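Protein STN1 (Saccharomyces cerevisiae, PDB 3KEY) helps regulate telomere length and protect chromosome ends, restraining telomerase loading through its interaction with CDC13. Local coordinates at residues N94-A99 / F139-K144; V153-W158 / H177-A182. All blocks are in the same frame, centred on the assembly; numbering follows the deposited sequence.

Both contacts belong to the second of two winged helix-turn-helix regions in C-terminal Stn1, one within its helices and one within its wing hairpin, meeting through a few side chains. Contact 1 pairs helices 90-108 and 132-149; contact 2 pairs strands 154-161 and 173-180, the hairpin of a three-stranded antiparallel sheet that strand 113-117 completes. Contact 1 comes first along the chain, and helix 132-149 leads through a short connection to the first hairpin strand. Their centres lie about 16 Å apart, yet they touch: L143 packs on W157 and L178, and K140 on W157. The helix pair and the sheet thus form one continuous unit, in the region that seems to mediate telomere-specific function.

Contact 1. Residues N94-A99 / F139-K144; sequences NLFEYA and FKECLK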
ATOM      1  N   ASN A  94       7.193   3.038   7.693  1.00 36.21           N
ATOM      2  CA  ASN A  94       7.164   2.435   9.019  1.00 35.45           C
ATOM      3  C   ASN A  94       6.194   1.242   9.037  1.00 34.46           C
ATOM      4  O   ASN A  94       6.418   0.268   9.756  1.00 32.50           O
ATOM      5  CB  ASN A  94       6.737   3.447  10.087  1.00 36.50           C
ATOM      6  CG  ASN A  94       7.790   4.509  10.337  1.00 38.72           C
ATOM      7  OD1 ASN A  94       8.986   4.256  10.206  1.00 40.50           O
ATOM      8  ND2 ASN A  94       7.349   5.702  10.713  1.00 40.63           N
ATOM      9  N   LEU A  95       5.113   1.329   8.266  1.00 34.08           N
ATOM     10  CA  LEU A  95       4.134   0.242   8.203  1.00 34.40           C
ATOM     11  C   LEU A  95       4.772  -0.978   7.550  1.00 32.92           C
ATOM     12  O   LEU A  95       4.553  -2.110   7.980  1.00 31.21           O
ATOM     13  CB  LEU A  95       2.896   0.667   7.404  1.00 35.03           C
ATOM     14  CG  LEU A  95       1.918   1.558   8.169  1.00 39.86           C
ATOM     15  CD1 LEU A  95       0.888   2.185   7.229  1.00 43.50           C
ATOM     16  CD2 LEU A  95       1.243   0.718   9.244  1.00 41.69           C
ATOM     17  N   PHE A  96       5.572  -0.738   6.515  1.00 33.25           N
ATOM     18  CA  PHE A  96       6.250  -1.823   5.826  1.00 36.03           C
ATOM     19  C   PHE A  96       7.288  -2.476   6.731  1.00 36.84           C
ATOM     20  O   PHE A  96       7.428  -3.697   6.728  1.00 35.88           O
ATOM     21  CB  PHE A  96       6.905  -1.314   4.541  1.00 36.74           C
ATOM     22  CG  PHE A  96       6.138  -1.666   3.307  1.00 39.87           C
ATOM     23  CD1 PHE A  96       6.358  -2.880   2.662  1.00 41.05           C
ATOM     24  CD2 PHE A  96       5.158  -0.808   2.814  1.00 40.55           C
ATOM     25  CE1 PHE A  96       5.615  -3.244   1.542  1.00 42.93           C
ATOM     26  CE2 PHE A  96       4.401  -1.158   1.693  1.00 43.92           C
ATOM     27  CZ  PHE A  96       4.631  -2.379   1.054  1.00 45.37           C
ATOM     28  N   GLU A  97       8.023  -1.670   7.493  1.00 37.94           N
ATOM     29  CA  GLU A  97       9.017  -2.221   8.406  1.00 39.43           C
ATOM     30  C   GLU A  97       8.292  -3.101   9.416  1.00 37.39           C
ATOM     31  O   GLU A  97       8.685  -4.244   9.655  1.00 36.90           O
ATOM     32  CB  GLU A  97       9.769  -1.105   9.134  1.00 41.97           C
ATOM     33  CG  GLU A  97      11.090  -0.717   8.484  1.00 50.82           C
ATOM     34  CD  GLU A  97      11.814   0.393   9.235  1.00 54.10           C
ATOM     35  OE1 GLU A  97      11.906   0.316  10.484  1.00 55.68           O
ATOM     36  OE2 GLU A  97      12.295   1.337   8.569  1.00 56.53           O
ATOM     37  N   TYR A  98       7.218  -2.561   9.996  1.00 35.80           N
ATOM     38  CA  TYR A  98       6.420  -3.298  10.969  1.00 34.32           C
ATOM     39  C   TYR A  98       5.948  -4.660  10.411  1.00 32.85           C
ATOM     40  O   TYR A  98       6.100  -5.695  11.066  1.00 30.44           O
ATOM     41  CB  TYR A  98       5.223  -2.441  11.379  1.00 35.30           C
ATOM     42  CG  TYR A  98       4.283  -3.082  12.378  1.00 37.87           C
ATOM     43  CD1 TYR A  98       3.307  -3.995  11.968  1.00 38.06           C
ATOM     44  CD2 TYR A  98       4.351  -2.751  13.733  1.00 38.07           C
ATOM     45  CE1 TYR A  98       2.416  -4.559  12.886  1.00 39.47           C
ATOM     46  CE2 TYR A  98       3.469  -3.305  14.660  1.00 39.37           C
ATOM     47  CZ  TYR A  98       2.502  -4.205  14.232  1.00 41.78           C
ATOM     48  OH  TYR A  98       1.611  -4.730  15.145  1.00 42.12           O
ATOM     49  N   ALA A  99       5.377  -4.654   9.208  1.00 30.54           N
ATOM     50  CA  ALA A  99       4.900  -5.890   8.593  1.00 31.02           C
ATOM     51  C   ALA A  99       6.046  -6.880   8.341  1.00 31.34           C
ATOM     52  O   ALA A  99       5.923  -8.065   8.641  1.00 30.31           O
ATOM     53  CB  ALA A  99       4.175  -5.576   7.286  1.00 27.59           C
ATOM     54  N   PHE A 139       0.604  -5.884   4.138  1.00 30.90           N
ATOM     55  CA  PHE A 139       0.979  -7.274   4.385  1.00 32.11           C
ATOM     56  C   PHE A 139       0.975  -8.123   3.112  1.00 32.46           C
ATOM     57  O   PHE A 139       1.845  -8.979   2.943  1.00 32.81           O
ATOM     58  CB  PHE A 139       0.086  -7.905   5.469  1.00 31.12           C
ATOM     59  CG  PHE A 139       0.570  -7.633   6.878  1.00 30.76           C
ATOM     60  CD1 PHE A 139       0.244  -6.445   7.526  1.00 31.26           C
ATOM     61  CD2 PHE A 139       1.408  -8.543   7.526  1.00 29.83           C
ATOM     62  CE1 PHE A 139       0.746  -6.162   8.802  1.00 33.19           C
ATOM     63  CE2 PHE A 139       1.917  -8.275   8.799  1.00 30.72           C
ATOM     64  CZ  PHE A 139       1.587  -7.080   9.440  1.00 33.26           C
ATOM     65  N   LYS A 140       0.020  -7.884   2.210  1.00 31.75           N
ATOM     66  CA  LYS A 140      -0.007  -8.634   0.955  1.00 32.84           C
ATOM     67  C   LYS A 140       1.303  -8.425   0.181  1.00 33.18           C
ATOM     68  O   LYS A 140       1.912  -9.386  -0.302  1.00 32.64           O
ATOM     69  CB  LYS A 140      -1.198  -8.206   0.086  1.00 32.95           C
ATOM     70  CG  LYS A 140      -2.524  -8.845   0.492  1.00 37.34           C
ATOM     71  CD  LYS A 140      -3.674  -8.420  -0.421  1.00 42.07           C
ATOM     72  CE  LYS A 140      -4.954  -9.199  -0.096  1.00 43.97           C
ATOM     73  NZ  LYS A 140      -6.098  -8.759  -0.958  1.00 48.59           N
ATOM     74  N   GLU A 141       1.733  -7.171   0.064  1.00 33.19           N
ATOM     75  CA  GLU A 141       2.972  -6.854  -0.640  1.00 36.12           C
ATOM     76  C   GLU A 141       4.202  -7.485   0.025  1.00 35.25           C
ATOM     77  O   GLU A 141       5.074  -8.028  -0.655  1.00 36.91           O
ATOM     78  CB  GLU A 141       3.169  -5.342  -0.727  1.00 36.98           C
ATOM     79  CG  GLU A 141       2.942  -4.782  -2.104  1.00 45.61           C
ATOM     80  CD  GLU A 141       3.587  -5.638  -3.189  1.00 46.30           C
ATOM     81  OE1 GLU A 141       4.831  -5.843  -3.178  1.00 50.52           O
ATOM     82  OE2 GLU A 141       2.838  -6.113  -4.053  1.00 46.88           O
ATOM     83  N   CYS A 142       4.284  -7.397   1.347  1.00 33.52           N
ATOM     84  CA  CYS A 142       5.410  -7.991   2.058  1.00 33.02           C
ATOM     85  C   CYS A 142       5.408  -9.508   1.899  1.00 32.48           C
ATOM     86  O   CYS A 142       6.449 -10.110   1.647  1.00 32.35           O
ATOM     87  CB  CYS A 142       5.359  -7.631   3.540  1.00 32.32           C
ATOM     88  SG  CYS A 142       5.645  -5.888   3.844  1.00 38.51           S
ATOM     89  N   LEU A 143       4.239 -10.125   2.041  1.00 31.14           N
ATOM     90  CA  LEU A 143       4.144 -11.576   1.907  1.00 33.61           C
ATOM     91  C   LEU A 143       4.519 -12.009   0.497  1.00 33.50           C
ATOM     92  O   LEU A 143       5.170 -13.039   0.306  1.00 34.47           O
ATOM     93  CB  LEU A 143       2.729 -12.051   2.275  1.00 30.78           C
ATOM     94  CG  LEU A 143       2.465 -12.015   3.790  1.00 31.79           C
ATOM     95  CD1 LEU A 143       0.982 -12.168   4.108  1.00 31.70           C
ATOM     96  CD2 LEU A 143       3.275 -13.137   4.451  1.00 32.58           C
ATOM     97  N   LYS A 144       4.124 -11.210  -0.488  1.00 34.74           N
ATOM     98  CA  LYS A 144       4.437 -11.497  -1.886  1.00 38.78           C
ATOM     99  C   LYS A 144       5.966 -11.507  -2.046  1.00 39.16           C
ATOM    100  O   LYS A 144       6.535 -12.414  -2.661  1.00 37.29           O
ATOM    101  CB  LYS A 144       3.796 -10.422  -2.772  1.00 40.56           C
ATOM    102  CG  LYS A 144       3.921 -10.618  -4.276  1.00 48.65           C
ATOM    103  CD  LYS A 144       3.062  -9.571  -5.020  1.00 51.98           C
ATOM    104  CE  LYS A 144       3.250  -9.651  -6.538  1.00 56.00           C
ATOM    105  NZ  LYS A 144       2.340  -8.736  -7.308  1.00 55.38           N
TER
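In F139, chi1 of -85° sets CG beside the backbone N, and although its CB points away from 94-99, the ring swings back to lie against A99. C142 has SG anti to the carbonyl carbon (chi1 -68°), which sends the sulfur toward F96. The methyl of A99 sits 3.6 Å above the plane of the F139 ring and over its centre, a CH-pi contact. CZ of F139 also reaches A99 CA at 3.6 Å and comes within 4.3 Å of CD1 at the edge of the Y98 ring. On the other flank, C142 SG approaches the F96 ring obliquely, 3.3 Å from CD1, in a sulfur-aromatic contact, while A99 CB touches the same sulfur at 3.8 Å. E141 CB meets F96 CZ at the ring edge, 3.8 Å away. Replacing F139 by an alanine would probably leave one side of the A99 methyl without its aromatic cover and open a gap beside Y98 and I103. The axes of 94-99 and 139-144 approach to 9.6 Å and cross at -53°. No hydrogen bond spans them, so the mostly buried junction probably relies on apolar packing, with the CH-pi and sulfur-aromatic contacts adding to it.

Contact 2. Residues V153-W158 / H177-A182; sequences VLKNWW and HLEYAA
E179 reaches across to W158, N156 and K155 of the neighbouring strand, atom by atom. Its CB lies 3.9 Å from CZ3 of W158 and close to the backbone O of N156. CG stands anti to the backbone N (chi1 173°), and the extended chain carries CD obliquely across the aliphatic chain of K155, 4.0 Å from its CD. At the tip OE1 accepts a nearly straight hydrogen bond from ND2 of N156 (2.8 Å, 166°), lying almost in the plane of that amide, and also sits at the edge of the W158 ring, 3.6 Å from CH2. E179 OE2 is 4.1 Å from K155 NZ, beyond a salt bridge, and a water links the two. The backbone O of E179 accepts from both K155 N (2.9 Å) and N156 N (3.3 Å): a classic beta bulge, which shifts the antiparallel register by one residue. Beyond it W158 and H177 form a hydrogen-bonded pair. On the other face W157 CB packs on L178 CD2, 4.0 Å away. W157 and L178 face the helices, L178 meeting L106, and L154 also packs on M107 of helix 90-108, while strand 113-117 borders 173-180 on its other side, leaving 154-161 outermost within the chain's sheet.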
ATOM      1  N   VAL A 153      11.256 -21.515   2.508  1.00 39.74           N
ATOM      2  CA  VAL A 153      10.557 -21.378   3.777  1.00 39.54           C
ATOM      3  C   VAL A 153       9.046 -21.146   3.647  1.00 38.78           C
ATOM      4  O   VAL A 153       8.247 -21.885   4.222  1.00 40.40           O
ATOM      5  CB  VAL A 153      11.188 -20.242   4.605  1.00 39.45           C
ATOM      6  CG1 VAL A 153      10.550 -20.171   5.976  1.00 41.75           C
ATOM      7  CG2 VAL A 153      12.689 -20.485   4.736  1.00 41.90           C
ATOM      8  N   LEU A 154       8.655 -20.127   2.889  1.00 37.20           N
ATOM      9  CA  LEU A 154       7.234 -19.802   2.718  1.00 36.41           C
ATOM     10  C   LEU A 154       6.677 -20.413   1.435  1.00 36.08           C
ATOM     11  O   LEU A 154       7.071 -20.017   0.338  1.00 33.55           O
ATOM     12  CB  LEU A 154       7.043 -18.279   2.657  1.00 35.01           C
ATOM     13  CG  LEU A 154       5.833 -17.613   3.332  1.00 38.55           C
ATOM     14  CD1 LEU A 154       5.514 -16.317   2.587  1.00 35.77           C
ATOM     15  CD2 LEU A 154       4.636 -18.520   3.342  1.00 35.32           C
ATOM     16  N   LYS A 155       5.760 -21.366   1.577  1.00 36.63           N
ATOM     17  CA  LYS A 155       5.144 -22.010   0.420  1.00 38.35           C
ATOM     18  C   LYS A 155       3.910 -21.241  -0.081  1.00 38.47           C
ATOM     19  O   LYS A 155       3.782 -20.972  -1.275  1.00 38.95           O
ATOM     20  CB  LYS A 155       4.747 -23.441   0.779  1.00 40.25           C
ATOM     21  CG  LYS A 155       4.209 -24.261  -0.387  1.00 42.58           C
ATOM     22  CD  LYS A 155       3.840 -25.667   0.070  1.00 47.83           C
ATOM     23  CE  LYS A 155       3.270 -26.508  -1.063  1.00 50.59           C
ATOM     24  NZ  LYS A 155       2.751 -27.811  -0.547  1.00 54.51           N
ATOM     25  N   ASN A 156       3.004 -20.902   0.837  1.00 37.61           N
ATOM     26  CA  ASN A 156       1.775 -20.153   0.515  1.00 35.72           C
ATOM     27  C   ASN A 156       1.351 -19.261   1.681  1.00 34.22           C
ATOM     28  O   ASN A 156       1.801 -19.446   2.815  1.00 33.26           O
ATOM     29  CB  ASN A 156       0.606 -21.102   0.210  1.00 37.70           C
ATOM     30  CG  ASN A 156       0.709 -21.748  -1.156  1.00 41.26           C
ATOM     31  OD1 ASN A 156       0.775 -21.061  -2.178  1.00 41.83           O
ATOM     32  ND2 ASN A 156       0.719 -23.080  -1.183  1.00 43.85           N
ATOM     33  N   TRP A 157       0.472 -18.304   1.395  1.00 32.05           N
ATOM     34  CA  TRP A 157      -0.039 -17.398   2.422  1.00 31.16           C
ATOM     35  C   TRP A 157      -1.438 -16.906   2.070  1.00 30.94           C
ATOM     36  O   TRP A 157      -1.811 -16.873   0.903  1.00 27.97           O
ATOM     37  CB  TRP A 157       0.881 -16.176   2.601  1.00 30.71           C
ATOM     38  CG  TRP A 157       1.028 -15.315   1.375  1.00 30.58           C
ATOM     39  CD1 TRP A 157       2.018 -15.389   0.433  1.00 31.36           C
ATOM     40  CD2 TRP A 157       0.135 -14.278   0.939  1.00 31.25           C
ATOM     41  NE1 TRP A 157       1.796 -14.464  -0.561  1.00 32.12           N
ATOM     42  CE2 TRP A 157       0.652 -13.770  -0.277  1.00 32.23           C
ATOM     43  CE3 TRP A 157      -1.049 -13.731   1.458  1.00 32.12           C
ATOM     44  CZ2 TRP A 157       0.016 -12.735  -0.990  1.00 33.19           C
ATOM     45  CZ3 TRP A 157      -1.682 -12.705   0.752  1.00 31.29           C
ATOM     46  CH2 TRP A 157      -1.143 -12.218  -0.462  1.00 33.15           C
ATOM     47  N   TRP A 158      -2.203 -16.537   3.090  1.00 30.44           N
ATOM     48  CA  TRP A 158      -3.551 -16.001   2.911  1.00 31.83           C
ATOM     49  C   TRP A 158      -3.781 -14.987   4.029  1.00 32.32           C
ATOM     50  O   TRP A 158      -3.182 -15.087   5.103  1.00 31.43           O
ATOM     51  CB  TRP A 158      -4.620 -17.092   3.050  1.00 33.06           C
ATOM     52  CG  TRP A 158      -4.516 -18.231   2.081  1.00 36.31           C
ATOM     53  CD1 TRP A 158      -5.237 -18.403   0.930  1.00 36.98           C
ATOM     54  CD2 TRP A 158      -3.671 -19.380   2.204  1.00 35.83           C
ATOM     55  NE1 TRP A 158      -4.896 -19.598   0.332  1.00 37.44           N
ATOM     56  CE2 TRP A 158      -3.937 -20.218   1.093  1.00 38.02           C
ATOM     57  CE3 TRP A 158      -2.713 -19.786   3.146  1.00 37.01           C
ATOM     58  CZ2 TRP A 158      -3.282 -21.441   0.899  1.00 37.92           C
ATOM     59  CZ3 TRP A 158      -2.059 -21.006   2.956  1.00 40.32           C
ATOM     60  CH2 TRP A 158      -2.350 -21.820   1.835  1.00 41.10           C
ATOM     61  N   HIS A 177      -2.371 -16.299   7.507  1.00 34.25           N
ATOM     62  CA  HIS A 177      -2.231 -17.750   7.382  1.00 33.55           C
ATOM     63  C   HIS A 177      -0.949 -18.001   6.615  1.00 33.11           C
ATOM     64  O   HIS A 177      -0.751 -17.443   5.534  1.00 32.81           O
ATOM     65  CB  HIS A 177      -3.397 -18.368   6.601  1.00 33.03           C
ATOM     66  CG  HIS A 177      -4.713 -18.275   7.303  1.00 35.49           C
ATOM     67  ND1 HIS A 177      -5.599 -17.234   7.097  1.00 36.03           N
ATOM     68  CD2 HIS A 177      -5.284 -19.078   8.231  1.00 33.74           C
ATOM     69  CE1 HIS A 177      -6.658 -17.404   7.868  1.00 35.38           C
ATOM     70  NE2 HIS A 177      -6.493 -18.514   8.566  1.00 38.11           N
ATOM     71  N   LEU A 178      -0.075 -18.831   7.171  1.00 33.50           N
ATOM     72  CA  LEU A 178       1.190 -19.140   6.516  1.00 34.38           C
ATOM     73  C   LEU A 178       1.353 -20.652   6.376  1.00 33.66           C
ATOM     74  O   LEU A 178       1.078 -21.408   7.309  1.00 33.52           O
ATOM     75  CB  LEU A 178       2.365 -18.566   7.327  1.00 34.14           C
ATOM     76  CG  LEU A 178       2.303 -17.071   7.664  1.00 34.88           C
ATOM     77  CD1 LEU A 178       3.475 -16.687   8.591  1.00 34.59           C
ATOM     78  CD2 LEU A 178       2.333 -16.255   6.374  1.00 30.99           C
ATOM     79  N   GLU A 179       1.769 -21.086   5.193  1.00 34.03           N
ATOM     80  CA  GLU A 179       2.007 -22.502   4.945  1.00 36.30           C
ATOM     81  C   GLU A 179       3.496 -22.595   4.611  1.00 34.84           C
ATOM     82  O   GLU A 179       4.007 -21.830   3.788  1.00 34.75           O
ATOM     83  CB  GLU A 179       1.160 -23.008   3.775  1.00 36.27           C
ATOM     84  CG  GLU A 179       1.498 -24.438   3.364  1.00 42.93           C
ATOM     85  CD  GLU A 179       0.602 -24.972   2.250  1.00 45.01           C
ATOM     86  OE1 GLU A 179       0.273 -24.206   1.320  1.00 45.58           O
ATOM     87  OE2 GLU A 179       0.245 -26.167   2.301  1.00 48.51           O
ATOM     88  N   TYR A 180       4.186 -23.530   5.248  1.00 34.37           N
ATOM     89  CA  TYR A 180       5.622 -23.682   5.047  1.00 34.80           C
ATOM     90  C   TYR A 180       6.063 -24.740   4.039  1.00 37.16           C
ATOM     91  O   TYR A 180       5.414 -25.776   3.874  1.00 37.21           O
ATOM     92  CB  TYR A 180       6.289 -23.918   6.404  1.00 33.19           C
ATOM     93  CG  TYR A 180       6.054 -22.766   7.355  1.00 32.10           C
ATOM     94  CD1 TYR A 180       4.990 -22.783   8.267  1.00 34.35           C
ATOM     95  CD2 TYR A 180       6.843 -21.622   7.289  1.00 31.19           C
ATOM     96  CE1 TYR A 180       4.722 -21.677   9.091  1.00 33.14           C
ATOM     97  CE2 TYR A 180       6.584 -20.513   8.101  1.00 33.04           C
ATOM     98  CZ  TYR A 180       5.527 -20.543   8.996  1.00 33.04           C
ATOM     99  OH  TYR A 180       5.279 -19.437   9.785  1.00 32.57           O
ATOM    100  N   ALA A 181       7.178 -24.461   3.367  1.00 36.97           N
ATOM    101  CA  ALA A 181       7.727 -25.366   2.362  1.00 39.66           C
ATOM    102  C   ALA A 181       8.396 -26.583   2.995  1.00 40.56           C
ATOM    103  O   ALA A 181       8.712 -26.588   4.187  1.00 39.13           O
ATOM    104  CB  ALA A 181       8.729 -24.620   1.478  1.00 39.63           C
ATOM    105  N   ALA A 182       8.609 -27.608   2.179  1.00 41.36           N
ATOM    106  CA  ALA A 182       9.228 -28.855   2.622  1.00 43.93           C
ATOM    107  C   ALA A 182      10.594 -28.685   3.300  1.00 44.16           C
ATOM    108  O   ALA A 182      10.811 -29.201   4.395  1.00 44.62           O
ATOM    109  CB  ALA A 182       9.354 -29.814   1.431  1.00 44.51           C
TER
HETATM  110  O   HOH W   1      -0.493 -27.766  -0.118  1.00 67.07           O